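Local coordinates for protein CrmK (Actinoalloteichus sp. WH1-2216-6, PDB 5I1V) that is a flavin-dependent oxidase with covalently bound FAD that takes part in recycling a shunt product of caerulomycin biosynthesis, at residues L182-T187 / Y475-E480. Sequence-based numbering, arbitrary orientation.
Sequences LWWAHT and YPRLQE
W184 and R477 both set CG anti to the backbone N, with chi1 -176° and 176°. This turns the indole of one helix and the arginine stem of the other toward each other. The six-membered part of the indole does the touching: CZ3 of W184 lies 3.6 Å from CG of R477. The same CZ3 is 3.8 Å from CD2 of L478. Both aliphatic groups approach the ring obliquely. CD2 of L478 also reaches the backbone of the first helix, 3.9 Å from CA of A185. The R477 chain bends at chi2, and NH1 then forms a weak salt-bridge hydrogen bond of 3.1 Å to OE1 of E480, one turn on. T187 OG1 donates to W184 O at 2.6 Å, on a lone pair. I481 extends the apolar surface against W184 and A185. The contact joins the end of helix 180-185 to helix 475-485, whose segment 475-480 belongs to the berberine-like region. The A185 side chain is about 11 Å from the bound FAD. No hydrogen bond crosses between the segments, so their direct contact rests on apolar packing, while NE1, at the five-membered end of the W184 indole, bonds to A390 O and the R477 guanidinium pairs weakly with E480 on its own helix.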
# COMPACT_ATOMS: atom_id res chain seq x y z
N LEU A 182 10.19 0.89 -32.91
CA LEU A 182 10.13 1.52 -31.60
C LEU A 182 9.13 0.84 -30.67
O LEU A 182 9.42 0.62 -29.46
CB LEU A 182 9.80 3.02 -31.71
CG LEU A 182 10.02 3.88 -30.48
CD1 LEU A 182 11.44 3.69 -29.97
CD2 LEU A 182 9.73 5.34 -30.81
N TRP A 183 7.97 0.47 -31.20
CA TRP A 183 6.97 -0.26 -30.42
C TRP A 183 7.57 -1.59 -30.00
O TRP A 183 7.48 -1.97 -28.82
CB TRP A 183 5.67 -0.46 -31.20
CG TRP A 183 4.77 -1.47 -30.55
CD1 TRP A 183 3.84 -1.26 -29.60
CD2 TRP A 183 4.78 -2.87 -30.80
NE1 TRP A 183 3.26 -2.43 -29.24
CE2 TRP A 183 3.84 -3.45 -29.95
CE3 TRP A 183 5.53 -3.69 -31.66
CZ2 TRP A 183 3.54 -4.81 -29.97
CZ3 TRP A 183 5.30 -5.03 -31.65
CH2 TRP A 183 4.30 -5.60 -30.81
N TRP A 184 8.23 -2.28 -30.92
CA TRP A 184 8.76 -3.59 -30.61
C TRP A 184 9.82 -3.56 -29.52
O TRP A 184 9.88 -4.44 -28.68
CB TRP A 184 9.32 -4.24 -31.87
CG TRP A 184 9.83 -5.64 -31.70
CD1 TRP A 184 9.10 -6.80 -31.84
CD2 TRP A 184 11.17 -6.07 -31.43
NE1 TRP A 184 9.89 -7.89 -31.67
CE2 TRP A 184 11.17 -7.48 -31.41
CE3 TRP A 184 12.36 -5.40 -31.18
CZ2 TRP A 184 12.32 -8.24 -31.19
CZ3 TRP A 184 13.50 -6.15 -30.97
CH2 TRP A 184 13.47 -7.56 -30.97
N ALA A 185 10.66 -2.53 -29.56
CA ALA A 185 11.68 -2.32 -28.54
C ALA A 185 11.11 -2.18 -27.13
O ALA A 185 11.72 -2.57 -26.17
CB ALA A 185 12.51 -1.12 -28.87
N HIS A 186 9.91 -1.64 -27.04
CA HIS A 186 9.20 -1.52 -25.76
C HIS A 186 8.43 -2.75 -25.34
O HIS A 186 7.64 -2.68 -24.39
CB HIS A 186 8.31 -0.31 -25.81
CG HIS A 186 9.08 0.97 -25.77
ND1 HIS A 186 9.65 1.55 -26.89
CD2 HIS A 186 9.42 1.76 -24.73
CE1 HIS A 186 10.30 2.64 -26.53
NE2 HIS A 186 10.19 2.78 -25.22
N THR A 187 8.63 -3.89 -25.99
CA THR A 187 7.97 -5.10 -25.60
C THR A 187 9.00 -6.05 -25.03
O THR A 187 8.94 -7.25 -25.24
CB THR A 187 7.23 -5.83 -26.74
OG1 THR A 187 8.17 -6.24 -27.76
CG2 THR A 187 6.16 -4.93 -27.37
N TYR A 475 19.45 -8.94 -28.71
CA TYR A 475 20.27 -7.77 -28.46
C TYR A 475 20.71 -6.99 -29.72
O TYR A 475 20.58 -5.77 -29.76
CB TYR A 475 21.40 -8.09 -27.49
CG TYR A 475 22.19 -6.88 -27.01
CD1 TYR A 475 21.63 -5.93 -26.11
CD2 TYR A 475 23.50 -6.70 -27.39
CE1 TYR A 475 22.38 -4.85 -25.69
CE2 TYR A 475 24.24 -5.63 -26.96
CZ TYR A 475 23.65 -4.69 -26.12
OH TYR A 475 24.41 -3.62 -25.69
N PRO A 476 21.21 -7.66 -30.76
CA PRO A 476 21.59 -6.84 -31.91
C PRO A 476 20.44 -6.07 -32.61
O PRO A 476 20.65 -5.00 -33.10
CB PRO A 476 22.25 -7.87 -32.87
CG PRO A 476 22.83 -8.87 -31.93
CD PRO A 476 21.84 -8.98 -30.80
N ARG A 477 19.25 -6.61 -32.65
CA ARG A 477 18.13 -5.88 -33.21
C ARG A 477 17.80 -4.65 -32.32
O ARG A 477 17.56 -3.55 -32.84
CB ARG A 477 16.90 -6.77 -33.35
CG ARG A 477 15.64 -6.06 -33.83
CD ARG A 477 15.80 -5.35 -35.15
NE ARG A 477 14.48 -4.97 -35.62
CZ ARG A 477 14.17 -3.88 -36.30
NH1 ARG A 477 15.07 -3.02 -36.65
NH2 ARG A 477 12.92 -3.67 -36.63
N LEU A 478 17.83 -4.85 -31.02
CA LEU A 478 17.64 -3.73 -30.09
C LEU A 478 18.74 -2.65 -30.26
O LEU A 478 18.46 -1.47 -30.22
CB LEU A 478 17.61 -4.19 -28.64
CG LEU A 478 16.38 -5.01 -28.27
CD1 LEU A 478 16.66 -5.69 -26.94
CD2 LEU A 478 15.14 -4.12 -28.18
N GLN A 479 19.98 -3.07 -30.48
CA GLN A 479 21.08 -2.10 -30.75
C GLN A 479 20.79 -1.32 -32.03
O GLN A 479 21.03 -0.14 -32.11
CB GLN A 479 22.39 -2.82 -30.86
CG GLN A 479 22.95 -3.42 -29.59
CD GLN A 479 24.34 -3.93 -29.83
OE1 GLN A 479 24.51 -4.97 -30.42
NE2 GLN A 479 25.34 -3.19 -29.39
N GLU A 480 20.25 -1.98 -33.04
CA GLU A 480 19.87 -1.28 -34.27
C GLU A 480 18.74 -0.27 -34.04
O GLU A 480 18.70 0.82 -34.60
CB GLU A 480 19.47 -2.33 -35.34
CG GLU A 480 18.69 -1.79 -36.51
CD GLU A 480 18.16 -2.90 -37.44
OE1 GLU A 480 17.97 -4.05 -36.98
OE2 GLU A 480 17.92 -2.63 -38.63